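Local coordinates for YjbQ family protein (Sulfolobus solfataricus, PDB 1VPH) that is of unknown function but belongs to the YjbQ (UPF0047) family, assembles from three copies and binds a potassium ion in the crystal, at residues D35-I40 with G49-F54; Q39-S44 with G118-G123; I62-H67 with R111-R116. All coordinates share one frame; numbering follows the deposited sequence. Where two conformers were deposited one is given.

Interaction 1: D35-I40 with G49-F54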
loop_
_atom_site.group_PDB
_atom_site.type_symbol
_atom_site.label_atom_id
_atom_site.label_comp_id
_atom_site.label_asym_id
_atom_site.label_seq_id
_atom_site.Cartn_x
_atom_site.Cartn_y
_atom_site.Cartn_z
ATOM N N ASP C 35 5.931 4.208 18.581
ATOM C CA ASP C 35 5.976 3.655 19.951
ATOM C C ASP C 35 4.596 3.214 20.417
ATOM O O ASP C 35 4.523 2.171 21.068
ATOM C CB ASP C 35 6.691 4.584 20.949
ATOM C CG ASP C 35 8.224 4.682 20.700
ATOM O OD1 ASP C 35 8.812 3.886 19.900
ATOM O OD2 ASP C 35 8.863 5.547 21.346
ATOM N N GLN C 36 3.530 3.923 20.016
ATOM C CA GLN C 36 2.154 3.569 20.344
ATOM C C GLN C 36 1.753 2.314 19.644
ATOM O O GLN C 36 1.128 1.456 20.245
ATOM C CB GLN C 36 1.279 4.732 19.948
ATOM C CG GLN C 36 0.071 4.949 20.735
ATOM C CD GLN C 36 0.338 5.324 22.201
ATOM O OE1 GLN C 36 0.628 4.435 23.005
ATOM N NE2 GLN C 36 0.124 6.607 22.571
ATOM N N VAL C 37 2.117 2.182 18.357
ATOM C CA VAL C 37 1.825 0.937 17.635
ATOM C C VAL C 37 2.539 -0.245 18.299
ATOM O O VAL C 37 1.949 -1.321 18.536
ATOM C CB VAL C 37 2.242 1.041 16.157
ATOM C CG1 VAL C 37 2.053 -0.336 15.442
ATOM C CG2 VAL C 37 1.445 2.147 15.465
ATOM N N GLU C 38 3.814 -0.044 18.609
ATOM C CA GLU C 38 4.614 -1.065 19.261
ATOM C C GLU C 38 4.024 -1.475 20.602
ATOM O O GLU C 38 3.946 -2.686 20.892
ATOM C CB GLU C 38 6.091 -0.651 19.394
ATOM C CG GLU C 38 6.995 -1.770 19.950
ATOM C CD GLU C 38 6.928 -3.072 19.147
ATOM O OE1 GLU C 38 7.001 -3.002 17.904
ATOM O OE2 GLU C 38 6.822 -4.171 19.747
ATOM N N GLN C 39 3.577 -0.514 21.397
ATOM C CA GLN C 39 2.957 -0.889 22.665
ATOM C C GLN C 39 1.680 -1.768 22.483
ATOM O O GLN C 39 1.441 -2.706 23.277
ATOM C CB GLN C 39 2.815 0.321 23.600
ATOM C CG GLN C 39 1.765 1.270 23.248
ATOM C CD GLN C 39 0.477 0.929 23.924
ATOM O OE1 GLN C 39 0.409 -0.030 24.698
ATOM N NE2 GLN C 39 -0.560 1.700 23.627
ATOM N N ILE C 40 0.875 -1.459 21.482
ATOM C CA ILE C 40 -0.339 -2.201 21.192
ATOM C C ILE C 40 0.013 -3.615 20.688
ATOM O O ILE C 40 -0.608 -4.601 21.093
ATOM C CB ILE C 40 -1.191 -1.411 20.187
ATOM C CG1 ILE C 40 -1.674 -0.085 20.806
ATOM C CG2 ILE C 40 -2.373 -2.267 19.695
ATOM C CD1 ILE C 40 -2.116 0.963 19.769
ATOM N N GLY C 49 2.252 -12.798 13.360
ATOM C CA GLY C 49 1.097 -12.390 12.611
ATOM C C GLY C 49 1.390 -11.126 11.842
ATOM O O GLY C 49 2.528 -10.928 11.366
ATOM N N ILE C 50 0.376 -10.289 11.729
ATOM C CA ILE C 50 0.501 -9.041 11.029
ATOM C C ILE C 50 -0.067 -7.914 11.870
ATOM O O ILE C 50 -0.879 -8.129 12.774
ATOM C CB ILE C 50 -0.176 -9.051 9.633
ATOM C CG1 ILE C 50 -1.653 -9.404 9.734
ATOM C CG2 ILE C 50 0.519 -10.067 8.709
ATOM C CD1 ILE C 50 -2.446 -9.062 8.499
ATOM N N CYS C 51 0.402 -6.702 11.587
ATOM C CA CYS C 51 -0.122 -5.529 12.248
ATOM C C CYS C 51 -0.561 -4.578 11.112
ATOM O O CYS C 51 0.284 -4.142 10.293
ATOM C CB CYS C 51 0.917 -4.904 13.130
ATOM S SG CYS C 51 0.439 -3.298 13.796
ATOM N N LEU C 52 -1.865 -4.320 11.065
ATOM C CA LEU C 52 -2.492 -3.355 10.203
ATOM C C LEU C 52 -2.650 -2.024 10.931
ATOM O O LEU C 52 -3.249 -1.956 11.990
ATOM C CB LEU C 52 -3.896 -3.854 9.785
ATOM C CG LEU C 52 -4.768 -2.931 8.925
ATOM C CD1 LEU C 52 -4.126 -2.638 7.534
ATOM C CD2 LEU C 52 -6.200 -3.456 8.711
ATOM N N ILE C 53 -2.130 -0.954 10.331
ATOM C CA ILE C 53 -2.279 0.392 10.848
ATOM C C ILE C 53 -3.043 1.185 9.795
ATOM O O ILE C 53 -2.542 1.359 8.671
ATOM C CB ILE C 53 -0.882 1.040 11.039
ATOM C CG1 ILE C 53 -0.004 0.176 11.945
ATOM C CG2 ILE C 53 -1.018 2.460 11.575
ATOM C CD1 ILE C 53 1.100 -0.538 11.222
ATOM N N PHE C 54 -4.232 1.645 10.147
ATOM C CA PHE C 54 -5.273 2.077 9.179
ATOM C C PHE C 54 -5.956 3.354 9.661
ATOM O O PHE C 54 -6.301 3.462 10.836
ATOM C CB PHE C 54 -6.276 0.946 8.974
ATOM C CG PHE C 54 -7.456 1.301 8.095
ATOM C CD1 PHE C 54 -7.424 1.118 6.708
ATOM C CD2 PHE C 54 -8.616 1.828 8.647
ATOM C CE1 PHE C 54 -8.523 1.473 5.935
ATOM C CE2 PHE C 54 -9.717 2.186 7.837
ATOM C CZ PHE C 54 -9.658 1.982 6.498
#

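Interaction 2: Q39-S44 with G118-G123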
loop_
_atom_site.group_PDB
_atom_site.type_symbol
_atom_site.label_atom_id
_atom_site.label_comp_id
_atom_site.label_asym_id
_atom_site.label_seq_id
_atom_site.Cartn_x
_atom_site.Cartn_y
_atom_site.Cartn_z
ATOM N N GLN C 39 3.577 -0.514 21.397
ATOM C CA GLN C 39 2.957 -0.889 22.665
ATOM C C GLN C 39 1.680 -1.768 22.483
ATOM O O GLN C 39 1.441 -2.706 23.277
ATOM C CB GLN C 39 2.815 0.321 23.600
ATOM C CG GLN C 39 1.765 1.270 23.248
ATOM C CD GLN C 39 0.477 0.929 23.924
ATOM O OE1 GLN C 39 0.409 -0.030 24.698
ATOM N NE2 GLN C 39 -0.560 1.700 23.627
ATOM N N ILE C 40 0.875 -1.459 21.482
ATOM C CA ILE C 40 -0.339 -2.201 21.192
ATOM C C ILE C 40 0.013 -3.615 20.688
ATOM O O ILE C 40 -0.608 -4.601 21.093
ATOM C CB ILE C 40 -1.191 -1.411 20.187
ATOM C CG1 ILE C 40 -1.674 -0.085 20.806
ATOM C CG2 ILE C 40 -2.373 -2.267 19.695
ATOM C CD1 ILE C 40 -2.116 0.963 19.769
ATOM N N VAL C 41 1.025 -3.715 19.835
ATOM C CA VAL C 41 1.529 -5.052 19.465
ATOM C C VAL C 41 1.906 -5.847 20.704
ATOM O O VAL C 41 1.496 -7.015 20.829
ATOM C CB VAL C 41 2.693 -5.004 18.480
ATOM C CG1 VAL C 41 3.185 -6.430 18.204
ATOM C CG2 VAL C 41 2.250 -4.305 17.236
ATOM N N GLU C 42 2.643 -5.224 21.636
ATOM C CA GLU C 42 3.022 -5.900 22.875
ATOM C C GLU C 42 1.801 -6.292 23.709
ATOM O O GLU C 42 1.720 -7.434 24.176
ATOM C CB GLU C 42 4.085 -5.105 23.653
ATOM C CG GLU C 42 5.404 -5.150 22.860
ATOM C CD GLU C 42 6.568 -4.359 23.451
ATOM O OE1 GLU C 42 6.714 -4.348 24.689
ATOM O OE2 GLU C 42 7.354 -3.780 22.653
ATOM N N LYS C 43 0.837 -5.386 23.825
ATOM C CA LYS C 43 -0.398 -5.594 24.594
ATOM C C LYS C 43 -1.239 -6.741 24.051
ATOM O O LYS C 43 -1.909 -7.430 24.805
ATOM C CB LYS C 43 -1.226 -4.302 24.516
ATOM C CG LYS C 43 -2.156 -4.024 25.663
ATOM N N SER C 44 -1.208 -6.943 22.738
ATOM C CA SER C 44 -2.022 -7.952 22.067
ATOM C C SER C 44 -1.732 -9.354 22.562
ATOM O O SER C 44 -2.599 -10.231 22.471
ATOM C CB SER C 44 -1.806 -7.884 20.530
ATOM O OG SER C 44 -0.550 -8.445 20.163
ATOM N N GLY C 118 7.063 -12.125 18.621
ATOM C CA GLY C 118 6.564 -11.059 19.532
ATOM C C GLY C 118 6.825 -9.576 19.203
ATOM O O GLY C 118 6.352 -8.661 19.930
ATOM N N LYS C 119 7.564 -9.316 18.133
ATOM C CA LYS C 119 8.001 -7.947 17.860
ATOM C C LYS C 119 7.421 -7.437 16.529
ATOM O O LYS C 119 7.277 -8.186 15.623
ATOM C CB LYS C 119 9.522 -7.900 17.831
ATOM N N LEU C 120 7.162 -6.138 16.434
ATOM C CA LEU C 120 6.914 -5.523 15.146
ATOM C C LEU C 120 8.212 -5.692 14.369
ATOM O O LEU C 120 9.290 -5.386 14.890
ATOM C CB LEU C 120 6.604 -4.025 15.304
ATOM C CG LEU C 120 5.781 -3.174 14.377
ATOM C CD1 LEU C 120 4.422 -3.782 14.028
ATOM C CD2 LEU C 120 5.642 -1.725 14.991
ATOM N N VAL C 121 8.120 -6.209 13.151
ATOM C CA VAL C 121 9.285 -6.297 12.288
ATOM C C VAL C 121 9.391 -4.990 11.552
ATOM O O VAL C 121 8.451 -4.613 10.860
ATOM C CB VAL C 121 9.153 -7.476 11.299
ATOM C CG1 VAL C 121 10.277 -7.487 10.281
ATOM C CG2 VAL C 121 9.128 -8.818 12.092
ATOM N N ARG C 122 10.503 -4.291 11.737
ATOM C CA ARG C 122 10.748 -3.062 11.027
ATOM C C ARG C 122 12.193 -2.671 11.090
ATOM O O ARG C 122 12.940 -3.077 11.995
ATOM C CB ARG C 122 9.906 -1.963 11.607
ATOM C CG ARG C 122 10.282 -1.583 12.987
ATOM C CD ARG C 122 9.281 -0.602 13.507
ATOM N NE ARG C 122 9.681 -0.232 14.827
ATOM C CZ ARG C 122 10.585 0.691 15.112
ATOM N NH1 ARG C 122 11.186 1.410 14.163
ATOM N NH2 ARG C 122 10.886 0.895 16.386
ATOM N N GLY C 123 12.603 -1.843 10.154
ATOM C CA GLY C 123 13.991 -1.437 10.128
ATOM C C GLY C 123 14.307 -0.480 11.255
ATOM O O GLY C 123 13.409 0.140 11.863
#

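Interaction 3: I62-H67 with R111-R116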
loop_
_atom_site.group_PDB
_atom_site.type_symbol
_atom_site.label_atom_id
_atom_site.label_comp_id
_atom_site.label_asym_id
_atom_site.label_seq_id
_atom_site.Cartn_x
_atom_site.Cartn_y
_atom_site.Cartn_z
ATOM N N ILE C 62 -1.220 6.859 6.091
ATOM C CA ILE C 62 -0.227 6.192 6.975
ATOM C C ILE C 62 0.959 5.860 6.134
ATOM O O ILE C 62 0.771 5.290 5.056
ATOM C CB ILE C 62 -0.790 4.899 7.583
ATOM C CG1 ILE C 62 -1.972 5.207 8.562
ATOM C CG2 ILE C 62 0.299 4.125 8.327
ATOM C CD1 ILE C 62 -1.555 6.039 9.854
ATOM N N VAL C 63 2.170 6.284 6.559
ATOM C CA VAL C 63 3.402 5.929 5.852
ATOM C C VAL C 63 4.442 5.418 6.820
ATOM O O VAL C 63 4.292 5.533 8.019
ATOM C CB VAL C 63 4.002 7.096 4.984
ATOM C CG1 VAL C 63 3.019 7.511 3.937
ATOM C CG2 VAL C 63 4.462 8.269 5.855
ATOM N N ALA C 64 5.550 4.914 6.304
ATOM C CA ALA C 64 6.647 4.533 7.172
ATOM C C ALA C 64 7.987 4.989 6.591
ATOM O O ALA C 64 8.278 4.819 5.383
ATOM C CB ALA C 64 6.615 3.043 7.410
ATOM N N ASN C 65 8.732 5.729 7.391
ATOM C CA ASN C 65 10.060 6.151 6.965
ATOM C C ASN C 65 10.862 6.632 8.150
ATOM O O ASN C 65 10.483 6.368 9.281
ATOM C CB ASN C 65 10.010 7.145 5.824
ATOM C CG ASN C 65 11.055 6.848 4.838
ATOM O OD1 ASN C 65 12.160 7.400 4.936
ATOM N ND2 ASN C 65 10.784 5.848 3.939
ATOM N N GLU C 66 11.992 7.283 7.885
ATOM C CA GLU C 66 12.915 7.629 8.922
ATOM C C GLU C 66 12.546 8.901 9.637
ATOM O O GLU C 66 12.276 9.927 8.995
ATOM C CB GLU C 66 14.327 7.791 8.352
ATOM C CG GLU C 66 15.352 7.966 9.453
ATOM C CD GLU C 66 16.781 7.988 8.954
ATOM O OE1 GLU C 66 17.076 7.518 7.820
ATOM O OE2 GLU C 66 17.619 8.483 9.745
ATOM N N HIS C 67 12.587 8.846 10.975
ATOM C CA HIS C 67 12.301 10.018 11.771
ATOM C C HIS C 67 13.533 10.892 11.825
ATOM O O HIS C 67 14.357 10.717 12.713
ATOM C CB HIS C 67 11.908 9.645 13.192
ATOM C CG HIS C 67 11.317 10.778 13.951
ATOM N ND1 HIS C 67 10.053 10.719 14.501
ATOM C CD2 HIS C 67 11.822 12.000 14.276
ATOM C CE1 HIS C 67 9.817 11.851 15.154
ATOM N NE2 HIS C 67 10.858 12.652 15.008
ATOM N N ARG C 111 -0.832 0.738 6.330
ATOM C CA ARG C 111 0.369 0.017 6.132
ATOM C C ARG C 111 0.256 -1.280 6.937
ATOM O O ARG C 111 -0.431 -1.345 7.936
ATOM C CB ARG C 111 1.573 0.848 6.552
ATOM C CG ARG C 111 1.963 1.992 5.662
ATOM C CD ARG C 111 2.327 1.540 4.243
ATOM N NE ARG C 111 2.769 2.693 3.476
ATOM C CZ ARG C 111 2.003 3.480 2.740
ATOM N NH1 ARG C 111 0.709 3.265 2.629
ATOM N NH2 ARG C 111 2.563 4.496 2.077
ATOM N N VAL C 112 0.899 -2.308 6.446
ATOM C CA VAL C 112 0.850 -3.651 7.082
ATOM C C VAL C 112 2.288 -4.058 7.415
ATOM O O VAL C 112 3.192 -3.956 6.549
ATOM C CB VAL C 112 0.209 -4.681 6.208
ATOM C CG1 VAL C 112 0.188 -6.047 6.892
ATOM C CG2 VAL C 112 -1.188 -4.232 5.837
ATOM N N PHE C 113 2.520 -4.415 8.674
ATOM C CA PHE C 113 3.847 -4.833 9.139
ATOM C C PHE C 113 3.788 -6.309 9.601
ATOM O O PHE C 113 2.742 -6.770 10.070
ATOM C CB PHE C 113 4.336 -3.990 10.320
ATOM C CG PHE C 113 4.857 -2.637 9.950
ATOM C CD1 PHE C 113 3.999 -1.658 9.546
ATOM C CD2 PHE C 113 6.223 -2.368 10.020
ATOM C CE1 PHE C 113 4.470 -0.427 9.175
ATOM C CE2 PHE C 113 6.709 -1.138 9.663
ATOM C CZ PHE C 113 5.825 -0.154 9.251
ATOM N N PRO C 114 4.921 -7.033 9.477
ATOM C CA PRO C 114 4.952 -8.330 10.100
ATOM C C PRO C 114 5.111 -8.168 11.606
ATOM O O PRO C 114 5.658 -7.174 12.065
ATOM C CB PRO C 114 6.216 -9.007 9.532
ATOM C CG PRO C 114 6.699 -8.116 8.448
ATOM C CD PRO C 114 6.199 -6.747 8.824
ATOM N N VAL C 115 4.593 -9.150 12.324
ATOM C CA VAL C 115 4.795 -9.309 13.754
ATOM C C VAL C 115 5.410 -10.685 13.935
ATOM O O VAL C 115 4.874 -11.669 13.464
ATOM C CB VAL C 115 3.469 -9.161 14.534
ATOM C CG1 VAL C 115 3.668 -9.512 16.041
ATOM C CG2 VAL C 115 2.928 -7.774 14.378
ATOM N N ARG C 116 6.601 -10.737 14.561
ATOM C CA ARG C 116 7.399 -11.955 14.549
ATOM C C ARG C 116 8.086 -12.122 15.875
ATOM O O ARG C 116 8.606 -11.159 16.460
ATOM C CB ARG C 116 8.397 -11.915 13.411
ATOM C CG ARG C 116 9.072 -13.276 13.150
ATOM C CD ARG C 116 9.766 -13.229 11.855
ATOM N NE ARG C 116 10.397 -14.482 11.438
ATOM C CZ ARG C 116 11.188 -14.573 10.370
ATOM N NH1 ARG C 116 11.408 -13.503 9.615
ATOM N NH2 ARG C 116 11.766 -15.724 10.031
HETATM O O HOH W 1 5.405 4.296 3.310
#

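Interaction 1: D35-I40 with G49-F54
Val37 is the one helix side chain that carries this contact, and one of its two methyls does the work. CG1 lies 3.8 Å from the sulfur SG of Cys51 and 4.1 Å from CG1 of Ile53, so a single branch is placed over two strand residues separated by Leu52 and turned to the same face. Two torsions bring the groups together: CG1 of Val37 stands opposite the backbone nitrogen across the CA-CB bond (chi1 175°), and Cys51 does likewise with SG (171°), each sending its tip into the interface. The Val37 and Ile53 side chains meet at about a right angle rather than alongside. All three residues are buried, and the attraction is van der Waals packing of apolar groups with sulfur.

The setting is a helix laid against one face of an antiparallel sheet. Helix 34-44 runs over strand 49-55, which sits inside the five-stranded sheet between strands 137-148 and 110-116, and Ile20 from strand 14-24 adds a further wall to the Val37 side chain.

Farther from the strand the character changes. Gln36 and Gln39 are exposed and interact with each other: NE2 of Gln39 donates to OE1 of Gln36 over 3.0 Å with a bent N-H...O angle of 136°, the donor lying out of the carbonyl plane. On the strand, Ile50, Leu52 and Phe54 point to the sheet face turned from the helix, where neighbouring subunits take over; Leu52, for instance, packs on Pro114 of the second subunit.

Interaction 2: Q39-S44 with G118-G123
Gly118 comes first, its carbonyl oxygen resting 4.2 Å from CG1 of Val41 in a loose backbone-to-methyl touch. The glycine has a positive phi of 83°, a backbone shape suited to the turn in which it lies. At Lys119 the CB points away from the helix. With Leu120 the chain returns to the contact: CD1 lies 3.9 Å from CG2 of Val41, the only pairing of two apolar side chains here, and the two residues cross at about a right angle. Val41 thus divides its branches, CG1 lying near the glycine carbonyl and CG2 meeting leucine. The division follows from its torsion, which sets CG1 anti to the backbone N (chi1 178°) and CG2 anti to the carbonyl carbon. The carbonyl oxygen of Val41 is itself engaged within the helix segment, where OG of Ser44 donates to it over 2.6 Å, tilted 20° from the carbonyl plane, while that hydroxyl oxygen is also hydrogen-bonded to the backbone N of Ile46, two residues on.

Beyond Leu120 the segment leaves the helix, and Val121 packs on Thr143 of the third subunit. Strands 110-116 and 119-120 follow each other as an antiparallel hairpin, the latter being the outermost strand of the five-stranded sheet within this chain. Helix 34-44 lies across this margin: Val41 also reaches Val115 and Ile146 on two other strands, Leu120 is flanked by Phe113 and Val37, and Glu38 offers OE1 to the Leu120 nitrogen in a weak hydrogen bond.

Interaction 3: I62-H67 with R111-R116
Arg111 meets Ile62 through an electrostatic approach without a hydrogen bond. The carbonyl oxygen of Ile62 stands 3.1 Å above the guanidinium plane, over its centre; NH1 is 3.2 Å from that oxygen, at too poor an angle to bond. Such a position probably lets the carbonyl dipole face the positive charge, while NH1 is hydrogen-bonded to the Leu107 carbonyl. The arginine chain bends at chi2 (-60°), bringing its head back over the Ile62 carbonyl and alongside Val63, whose CG1 methyl lies 3.6 Å from NH2, beside the charged group.

Water supplies the polar link. Water 1 lies in the guanidinium plane, at its edge, and accepts from NE of Arg111 and the backbone N of Ala64, both at 3.1 Å, so one water oxygen joins the two strands.

These strands belong to different sheets: 60-65 borders the three-stranded sheet and 110-116 lies within the five-stranded one. The axes of 62-65 and 111-116 pass 7.9 Å apart at 48°, too far for backbone pairing, and side chains and the water lie between them.

Among the apolar contacts, CG2 of Ile62 sits 3.8 Å from CG of Arg111 as the side chains slide past each other. Ala64 CB touches CZ of Phe113 at 3.8 Å, approaching the ring at its edge, and that ring also meets Phe54 of the third subunit.

At the strand end, ND2 of Asn65 donates to a lone pair of the Ala64 carbonyl; its OD1 is bonded to ND1 of His101 of the third subunit, counterpart of a potassium-binding residue in this chain.

In the fold
All three contacts are buried, but their chemistry differs. Interactions 1 and 2 share helix 34-44 and are mainly apolar; Leu120 joins them, its CD1 lying 3.8 Å from CB of Cys51, so that neighbouring helix turns rest on one continuous hydrophobic layer. Interaction 2 lies farther out: its centre is about 15 Å from the centre of the chain, against about 8 Å for the centre of interaction 3. There the sheets themselves meet, and an arginine and a water bring in polar groups. Strand 110-116 ties the set together: Phe113 N bonds to Cys51 O of interaction 1, Pro114 O to Val121 N of interaction 2, and every contact also reaches the third subunit.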